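Local structure of D-glycero-beta-D-manno-heptose-1,7-bisphosphate 7-phosphatase (Mesorhizobium loti, 2O2X) at residues 19-24 with 148-153; 32-37 with 207-212; 67-72 with 108-113. The protein removes the C-7 phosphate from D-glycero-beta-D-manno-heptose 1,7-bisphosphate, leaving the 1-phosphate, with magnesium as cofactor. All blocks are in the same frame, centred on the assembly; numbering follows the deposited sequence. Where two conformers were deposited one is given.

Interaction 1. Residues 19-24 with 148-153; sequences IERIGG and KRLALD
The end of strand 17-21, next to one edge of the central sheet, meets the last turn of helix 141-150 through two pairs of side chains: Ile19 with Arg149, and Arg21 with Leu150. No hydrogen bond joins the two segments, and the contact is small. Ile19 lies over one face of the Arg149 guanidinium. Its CG2 sits 3.5 Å above that plane, displaced toward the rim, and is 3.7 Å from Arg149 NH1. CD1 of Ile19 adds a second touch, 3.9 Å from Arg149 NH2. With CG1 anti to the carbonyl carbon (chi1 -54°), both branches of Ile19 meet the same flat group. The Arg149 chain is extended from CG to NE, which carries the guanidinium across to the strand. A salt bridge from its NE to Glu145, one turn back in the helix, probably helps to fix the plane that Ile19 covers. This helix belongs to the alpha/beta core of the HAD phosphatases. It lies between strands 114-118 and 158-161 in the chain and ends in a Schellman motif, with positive phi (51°) at Ala151. Arg149 and Leu150 both also touch Met114 of strand 114-118, the sheet neighbour of strand 17-21. Arg21 reaches back toward the helix because its chain bends at chi2 (75°). The touch is made by NE, 3.7 Å from Leu150 CD2, with Arg21 CD 4.1 Å from the same methyl. The methyl approaches the guanidinium obliquely. The polar end of Arg21 is held elsewhere: NH1 bonds to the carbonyl of Asp113 and NH2 to that of Arg25. Beyond the Schellman turn, Ala151 and Asp153 make backbone hydrogen bonds to His30 and Leu31.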
loop_
_atom_site.group_PDB
_atom_site.type_symbol
_atom_site.label_atom_id
_atom_site.label_comp_id
_atom_site.label_asym_id
_atom_site.label_seq_id
_atom_site.Cartn_x
_atom_site.Cartn_y
_atom_site.Cartn_z
ATOM N N ILE A 19 -6.076 -7.279 -8.311
ATOM C CA ILE A 19 -5.165 -6.288 -8.871
ATOM C C ILE A 19 -5.973 -5.351 -9.751
ATOM O O ILE A 19 -6.632 -5.793 -10.705
ATOM C CB ILE A 19 -4.044 -6.920 -9.695
ATOM C CG1 ILE A 19 -3.300 -7.969 -8.865
ATOM C CG2 ILE A 19 -3.092 -5.829 -10.193
ATOM C CD1 ILE A 19 -2.124 -8.624 -9.565
ATOM N N GLU A 20 -5.933 -4.062 -9.434
ATOM C CA GLU A 20 -6.848 -3.089 -10.033
ATOM C C GLU A 20 -6.111 -1.777 -10.285
ATOM O O GLU A 20 -5.611 -1.146 -9.345
ATOM C CB GLU A 20 -7.992 -2.830 -9.048
ATOM C CG GLU A 20 -9.043 -1.891 -9.506
ATOM C CD GLU A 20 -10.066 -1.599 -8.441
ATOM O OE1 GLU A 20 -9.830 -1.896 -7.225
ATOM O OE2 GLU A 20 -11.081 -0.984 -8.824
ATOM N N ARG A 21 -6.073 -1.337 -11.541
ATOM C CA ARG A 21 -5.577 -0.004 -11.885
ATOM C C ARG A 21 -6.673 1.002 -11.537
ATOM O O ARG A 21 -7.852 0.756 -11.814
ATOM C CB ARG A 21 -5.204 0.066 -13.365
ATOM C CG ARG A 21 -4.550 1.342 -13.817
ATOM C CD ARG A 21 -3.100 1.480 -13.381
ATOM N NE ARG A 21 -2.461 2.520 -14.194
ATOM C CZ ARG A 21 -2.569 3.813 -13.943
ATOM N NH1 ARG A 21 -3.255 4.238 -12.891
ATOM N NH2 ARG A 21 -1.981 4.690 -14.731
ATOM N N ILE A 22 -6.305 2.102 -10.875
ATOM C CA ILE A 22 -7.249 3.121 -10.407
ATOM C C ILE A 22 -7.024 4.409 -11.174
ATOM O O ILE A 22 -5.918 4.930 -11.219
ATOM C CB ILE A 22 -7.047 3.438 -8.914
ATOM C CG1 ILE A 22 -7.233 2.194 -8.051
ATOM C CG2 ILE A 22 -7.963 4.548 -8.446
ATOM C CD1 ILE A 22 -8.581 1.590 -8.051
ATOM N N GLY A 23 -8.081 4.954 -11.754
ATOM C CA GLY A 23 -7.985 6.271 -12.386
ATOM C C GLY A 23 -7.282 6.124 -13.704
ATOM O O GLY A 23 -6.930 5.021 -14.131
ATOM N N GLY A 24 -7.037 7.247 -14.347
ATOM C CA GLY A 24 -6.508 7.192 -15.707
ATOM C C GLY A 24 -5.329 8.092 -15.898
ATOM O O GLY A 24 -5.083 8.551 -17.016
ATOM N N LYS A 148 6.079 -4.637 -12.311
ATOM C CA LYS A 148 5.951 -5.111 -13.702
ATOM C C LYS A 148 4.907 -4.295 -14.441
ATOM O O LYS A 148 5.135 -3.818 -15.568
ATOM C CB LYS A 148 5.579 -6.582 -13.724
ATOM C CG LYS A 148 6.729 -7.467 -13.325
ATOM C CD LYS A 148 6.302 -8.944 -13.247
ATOM C CE LYS A 148 7.433 -9.794 -12.651
ATOM N NZ LYS A 148 7.015 -11.150 -12.183
ATOM N N ARG A 149 3.758 -4.116 -13.812
ATOM C CA ARG A 149 2.626 -3.494 -14.470
ATOM C C ARG A 149 2.829 -2.025 -14.781
ATOM O O ARG A 149 2.371 -1.549 -15.835
ATOM C CB ARG A 149 1.341 -3.723 -13.687
ATOM C CG ARG A 149 0.922 -5.185 -13.710
ATOM C CD ARG A 149 -0.313 -5.418 -12.875
ATOM N NE ARG A 149 -0.741 -6.805 -12.957
ATOM C CZ ARG A 149 -1.916 -7.207 -13.427
ATOM N NH1 ARG A 149 -2.839 -6.341 -13.802
ATOM N NH2 ARG A 149 -2.184 -8.503 -13.449
ATOM N N LEU A 150 3.494 -1.295 -13.886
ATOM C CA LEU A 150 3.719 0.142 -14.081
ATOM C C LEU A 150 5.149 0.464 -14.514
ATOM O O LEU A 150 5.524 1.636 -14.585
ATOM C CB LEU A 150 3.388 0.899 -12.778
ATOM C CG LEU A 150 1.933 0.858 -12.340
ATOM C CD1 LEU A 150 1.733 1.496 -10.979
ATOM C CD2 LEU A 150 1.011 1.533 -13.371
ATOM N N ALA A 151 5.958 -0.554 -14.787
ATOM C CA ALA A 151 7.366 -0.372 -15.102
ATOM C C ALA A 151 8.095 0.488 -14.062
ATOM O O ALA A 151 8.833 1.410 -14.395
ATOM C CB ALA A 151 7.535 0.197 -16.522
ATOM N N LEU A 152 7.892 0.155 -12.778
ATOM C CA LEU A 152 8.454 0.940 -11.688
ATOM C C LEU A 152 9.950 0.756 -11.502
ATOM O O LEU A 152 10.488 -0.325 -11.752
ATOM C CB LEU A 152 7.784 0.600 -10.361
ATOM C CG LEU A 152 6.277 0.838 -10.324
ATOM C CD1 LEU A 152 5.716 0.317 -9.025
ATOM C CD2 LEU A 152 5.917 2.278 -10.535
ATOM N N ASP A 153 10.592 1.798 -10.960
ATOM C CA ASP A 153 11.934 1.694 -10.415
ATOM C C ASP A 153 11.781 1.316 -8.938
ATOM O O ASP A 153 11.589 2.179 -8.080
ATOM C CB ASP A 153 12.649 3.026 -10.586
ATOM C CG ASP A 153 14.064 3.006 -10.089
ATOM O OD1 ASP A 153 14.454 2.098 -9.317
ATOM O OD2 ASP A 153 14.793 3.950 -10.455
#

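Interaction 2. Residues 32-37 with 207-212; sequences PALFLD and AAIETL
This is a buried, purely apolar contact between residues 32-34, leading into strand 34-36 in the middle of the sheet, and the C-terminal part of helix 199-211. Pro32 meets Leu212, and Leu34 meets Ile209. The Pro32 ring lies against both methyls of Leu212: CG is 3.9 Å from CD2, and CB of the proline is 3.9 Å from Leu212 CD1. Arg156 touches both residues of this pair. Leu34 and Ile209 cross at an angle and touch through one methyl each, with CD2 of the leucine 4.0 Å from CD1 of the isoleucine. CG of Leu34 is anti to the backbone N (chi1 177°), which carries CD2 toward the helix. Strand 34-36 is the central strand of the HAD fold that leads to the catalytic loop. Asp37, the residue just after the strand, is probably the nucleophile and a magnesium ligand, as in related phosphatases, but the apolar pairs lie away from that site, on the earlier part of the segment. Helix 62-71 packs beside both, with Ala68 against Leu34 and Thr67 against Ile209. Near the helix end, Thr211 OG1 donates to the carbonyl O of Ala208, at 2.8 Å.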
loop_
_atom_site.group_PDB
_atom_site.type_symbol
_atom_site.label_atom_id
_atom_site.label_comp_id
_atom_site.label_asym_id
_atom_site.label_seq_id
_atom_site.Cartn_x
_atom_site.Cartn_y
_atom_site.Cartn_z
ATOM N N PRO A 32 9.802 5.817 -9.704
ATOM C CA PRO A 32 9.574 5.232 -8.384
ATOM C C PRO A 32 8.120 5.373 -8.000
ATOM O O PRO A 32 7.419 6.217 -8.549
ATOM C CB PRO A 32 10.419 6.102 -7.449
ATOM C CG PRO A 32 11.128 7.076 -8.295
ATOM C CD PRO A 32 10.457 7.126 -9.610
ATOM N N ALA A 33 7.678 4.516 -7.085
ATOM C CA ALA A 33 6.322 4.562 -6.555
ATOM C C ALA A 33 6.354 4.793 -5.067
ATOM O O ALA A 33 7.357 4.519 -4.396
ATOM C CB ALA A 33 5.599 3.257 -6.830
ATOM N N LEU A 34 5.233 5.291 -4.574
ATOM C CA LEU A 34 4.926 5.313 -3.158
ATOM C C LEU A 34 3.978 4.174 -2.889
ATOM O O LEU A 34 2.812 4.232 -3.274
ATOM C CB LEU A 34 4.303 6.645 -2.720
ATOM C CG LEU A 34 3.870 6.724 -1.243
ATOM C CD1 LEU A 34 5.030 6.583 -0.316
ATOM C CD2 LEU A 34 3.132 8.026 -0.998
ATOM N N PHE A 35 4.476 3.135 -2.224
ATOM C CA PHE A 35 3.647 2.014 -1.787
ATOM C C PHE A 35 3.076 2.311 -0.405
ATOM O O PHE A 35 3.816 2.705 0.489
ATOM C CB PHE A 35 4.465 0.719 -1.699
ATOM C CG PHE A 35 4.896 0.155 -3.045
ATOM C CD1 PHE A 35 4.022 -0.623 -3.804
ATOM C CD2 PHE A 35 6.170 0.397 -3.551
ATOM C CE1 PHE A 35 4.405 -1.159 -5.026
ATOM C CE2 PHE A 35 6.548 -0.154 -4.782
ATOM C CZ PHE A 35 5.654 -0.916 -5.511
ATOM N N LEU A 36 1.781 2.056 -0.230
ATOM C CA LEU A 36 1.100 2.259 1.035
ATOM C C LEU A 36 0.338 1.021 1.422
ATOM O O LEU A 36 -0.459 0.496 0.649
ATOM C CB LEU A 36 0.078 3.403 0.931
ATOM C CG LEU A 36 0.635 4.786 0.545
ATOM C CD1 LEU A 36 -0.498 5.803 0.394
ATOM C CD2 LEU A 36 1.664 5.255 1.565
ATOM N N ASP A 37 0.500 0.576 2.650
ATOM C CA ASP A 37 -0.482 -0.343 3.227
ATOM C C ASP A 37 -1.815 0.439 3.390
ATOM O O ASP A 37 -1.833 1.681 3.324
ATOM C CB ASP A 37 0.039 -0.861 4.580
ATOM C CG ASP A 37 -0.842 -1.972 5.176
ATOM O OD1 ASP A 37 -1.581 -2.660 4.473
ATOM O OD2 ASP A 37 -0.747 -2.178 6.393
ATOM N N ALA A 207 9.954 14.859 2.351
ATOM C CA ALA A 207 11.184 15.236 1.658
ATOM C C ALA A 207 11.635 14.118 0.738
ATOM O O ALA A 207 12.075 14.348 -0.406
ATOM C CB ALA A 207 12.272 15.572 2.650
ATOM N N ALA A 208 11.519 12.882 1.209
ATOM C CA ALA A 208 11.934 11.721 0.408
ATOM C C ALA A 208 11.073 11.558 -0.864
ATOM O O ALA A 208 11.598 11.226 -1.930
ATOM C CB ALA A 208 11.894 10.483 1.262
ATOM N N ILE A 209 9.773 11.818 -0.753
ATOM C CA ILE A 209 8.854 11.744 -1.895
ATOM C C ILE A 209 9.176 12.869 -2.874
ATOM O O ILE A 209 9.268 12.635 -4.078
ATOM C CB ILE A 209 7.396 11.865 -1.446
ATOM C CG1 ILE A 209 6.998 10.649 -0.616
ATOM C CG2 ILE A 209 6.474 11.989 -2.657
ATOM C CD1 ILE A 209 5.713 10.801 0.152
ATOM N N GLU A 210 9.373 14.078 -2.350
ATOM C CA GLU A 210 9.654 15.251 -3.193
ATOM C C GLU A 210 10.920 15.082 -4.030
ATOM O O GLU A 210 10.952 15.506 -5.192
ATOM C CB GLU A 210 9.766 16.522 -2.342
ATOM C CG GLU A 210 8.454 17.045 -1.736
ATOM C CD GLU A 210 7.534 17.744 -2.740
ATOM O OE1 GLU A 210 7.747 17.613 -3.967
ATOM O OE2 GLU A 210 6.583 18.423 -2.282
ATOM N N THR A 211 11.948 14.450 -3.472
ATOM C CA THR A 211 13.184 14.238 -4.242
ATOM C C THR A 211 12.919 13.383 -5.480
ATOM O O THR A 211 13.594 13.528 -6.500
ATOM C CB THR A 211 14.316 13.583 -3.429
ATOM O OG1 THR A 211 13.946 12.257 -3.051
ATOM C CG2 THR A 211 14.641 14.382 -2.205
ATOM N N LEU A 212 11.926 12.510 -5.407
ATOM C CA LEU A 212 11.565 11.676 -6.544
ATOM C C LEU A 212 10.737 12.390 -7.619
ATOM O O LEU A 212 10.528 11.818 -8.683
ATOM C CB LEU A 212 10.800 10.454 -6.061
ATOM C CG LEU A 212 11.554 9.681 -4.980
ATOM C CD1 LEU A 212 10.680 8.603 -4.448
ATOM C CD2 LEU A 212 12.869 9.138 -5.518
#

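Interaction 3. Residues 67-72 with 108-113; sequences TANRAG and EGVFVD
The side-chain amide of Asn69 is stacked on one face of the Phe111 ring, the two planes only 14° apart. Asn69 CG sits 3.3 Å above the ring plane, offset toward the rim at CE1 and CZ. ND2 gives a nearly straight bond (168°) to the carbonyl O of Phe111, at 2.9 Å. This acceptor lies in the amide plane, though ND2 stands above the plane of that carbonyl. OD1 accepts from Phe111 N at 3.0 Å, from a donor tilted somewhat out of the plane of the amide C=O. One side chain thus grips both backbone polar atoms of one residue, much as a neighbouring strand would. Phe111 CG lies between its backbone N and carbonyl carbon (chi1 42°), which folds the ring back over the amide bonded to its own backbone. Two waters complete the amide. One donates to OD1, at 2.7 Å, and to the carbonyl of Gly109. The other accepts from ND2 and donates to Asp113 OD2, at 2.7 Å. With an alanine here in place of Asn69, the backbone N and O of Phe111 would probably lose these partners, and the ring the amide stacked on it. Arg25 forms a salt bridge with Asp113 and a cation-pi contact with the Phe111 ring. Loop 108-113 lies in the beta-alpha-beta crossover from strand 75-80 through helix 91-107 to the adjacent, parallel strand 114-118. The contact pins it to the end of helix 62-71. Val110 packs on that helix at Leu62, Ile65 and Ala66, while Asn69 and Val112 touch Val75 of strand 75-80.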
loop_
_atom_site.group_PDB
_atom_site.type_symbol
_atom_site.label_atom_id
_atom_site.label_comp_id
_atom_site.label_asym_id
_atom_site.label_seq_id
_atom_site.Cartn_x
_atom_site.Cartn_y
_atom_site.Cartn_z
ATOM N N THR A 67 1.400 14.853 -1.632
ATOM C CA THR A 67 2.751 15.131 -2.106
ATOM C C THR A 67 3.143 14.246 -3.277
ATOM O O THR A 67 3.684 14.720 -4.260
ATOM C CB THR A 67 3.770 15.019 -0.935
ATOM O OG1 THR A 67 3.457 16.012 0.055
ATOM C CG2 THR A 67 5.155 15.224 -1.380
ATOM N N ALA A 68 2.873 12.951 -3.168
ATOM C CA ALA A 68 3.149 12.011 -4.254
ATOM C C ALA A 68 2.327 12.384 -5.485
ATOM O O ALA A 68 2.843 12.405 -6.617
ATOM C CB ALA A 68 2.833 10.585 -3.817
ATOM N N ASN A 69 1.047 12.647 -5.281
ATOM C CA ASN A 69 0.168 13.026 -6.391
ATOM C C ASN A 69 0.778 14.219 -7.166
ATOM O O ASN A 69 0.895 14.187 -8.399
ATOM C CB ASN A 69 -1.252 13.425 -5.945
ATOM C CG ASN A 69 -2.110 12.288 -5.362
ATOM O OD1 ASN A 69 -3.106 12.567 -4.677
ATOM N ND2 ASN A 69 -1.755 11.018 -5.643
ATOM N N ARG A 70 1.157 15.255 -6.426
ATOM C CA ARG A 70 1.639 16.484 -7.060
ATOM C C ARG A 70 3.028 16.298 -7.688
ATOM O O ARG A 70 3.380 16.997 -8.651
ATOM C CB ARG A 70 1.586 17.661 -6.072
ATOM C CG ARG A 70 0.164 18.034 -5.614
ATOM C CD ARG A 70 0.082 19.461 -5.026
ATOM N NE ARG A 70 0.716 19.619 -3.705
ATOM C CZ ARG A 70 0.083 19.542 -2.534
ATOM N NH1 ARG A 70 -1.208 19.276 -2.476
ATOM N NH2 ARG A 70 0.747 19.754 -1.415
ATOM N N ALA A 71 3.796 15.352 -7.173
ATOM C CA ALA A 71 5.097 15.014 -7.697
ATOM C C ALA A 71 5.012 14.113 -8.946
ATOM O O ALA A 71 6.034 13.829 -9.570
ATOM C CB ALA A 71 5.933 14.376 -6.629
ATOM N N GLY A 72 3.807 13.634 -9.277
ATOM C CA GLY A 72 3.617 12.751 -10.420
ATOM C C GLY A 72 4.124 11.333 -10.225
ATOM O O GLY A 72 4.384 10.657 -11.195
ATOM N N GLU A 108 -10.981 14.535 -0.089
ATOM C CA GLU A 108 -9.813 15.279 0.397
ATOM C C GLU A 108 -8.901 15.778 -0.725
ATOM O O GLU A 108 -7.843 16.400 -0.471
ATOM C CB GLU A 108 -8.981 14.386 1.341
ATOM C CG GLU A 108 -9.692 13.883 2.585
ATOM C CD GLU A 108 -10.113 14.980 3.521
ATOM O OE1 GLU A 108 -9.420 16.023 3.606
ATOM O OE2 GLU A 108 -11.159 14.787 4.173
ATOM N N GLY A 109 -9.278 15.471 -1.963
ATOM C CA GLY A 109 -8.558 15.905 -3.131
ATOM C C GLY A 109 -7.320 15.101 -3.452
ATOM O O GLY A 109 -6.403 15.601 -4.116
ATOM N N VAL A 110 -7.274 13.850 -2.991
ATOM C CA VAL A 110 -6.107 12.988 -3.245
ATOM C C VAL A 110 -6.576 11.665 -3.853
ATOM O O VAL A 110 -7.771 11.342 -3.842
ATOM C CB VAL A 110 -5.209 12.776 -1.978
ATOM C CG1 VAL A 110 -4.824 14.138 -1.355
ATOM C CG2 VAL A 110 -5.904 11.907 -0.922
ATOM N N PHE A 111 -5.631 10.941 -4.426
ATOM C CA PHE A 111 -5.968 9.716 -5.131
ATOM C C PHE A 111 -4.837 8.699 -5.094
ATOM O O PHE A 111 -3.694 9.008 -4.748
ATOM C CB PHE A 111 -6.336 10.024 -6.587
ATOM C CG PHE A 111 -5.453 11.007 -7.215
ATOM C CD1 PHE A 111 -4.228 10.637 -7.724
ATOM C CD2 PHE A 111 -5.813 12.351 -7.272
ATOM C CE1 PHE A 111 -3.376 11.579 -8.314
ATOM C CE2 PHE A 111 -4.976 13.282 -7.861
ATOM C CZ PHE A 111 -3.759 12.901 -8.380
ATOM N N VAL A 112 -5.195 7.476 -5.466
ATOM C CA VAL A 112 -4.210 6.428 -5.676
ATOM C C VAL A 112 -4.319 5.947 -7.125
ATOM O O VAL A 112 -5.251 6.316 -7.861
ATOM C CB VAL A 112 -4.367 5.265 -4.694
ATOM C CG1 VAL A 112 -4.459 5.768 -3.236
ATOM C CG2 VAL A 112 -5.542 4.399 -5.015
ATOM N N ASP A 113 -3.340 5.146 -7.536
ATOM C CA ASP A 113 -3.179 4.727 -8.939
ATOM C C ASP A 113 -3.272 3.226 -9.182
ATOM O O ASP A 113 -3.474 2.772 -10.309
ATOM C CB ASP A 113 -1.875 5.293 -9.439
ATOM C CG ASP A 113 -1.855 6.800 -9.325
ATOM O OD1 ASP A 113 -2.675 7.430 -10.069
ATOM O OD2 ASP A 113 -1.115 7.346 -8.468
HETATM O O HOH W 1 -0.066 9.813 -7.933
HETATM O O HOH W 2 -3.756 15.205 -4.887
#

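From the N terminus, residues 19-24 come first, and interaction 1 closes a long loop when helix 141-150 ends at 148-153. Residues 32-37 lie within that loop, but their partner 207-212 lies beyond it, so interactions 1 and 2 cross. Interaction 3 closes a short loop, from helix 62-71 through strand 75-80 and helix 91-107, and it falls within both larger ones. Interaction 1 ties strand 17-21 to helix 141-150, interaction 2 the central strand to the last helix, and interaction 3 the end of helix 62-71 to the loop before strand 114-118. The three touch: Leu152 packs on Ala33 and Phe35, Ile22 N probably bonds to Asp113 O, and Ile209 packs on Ala68.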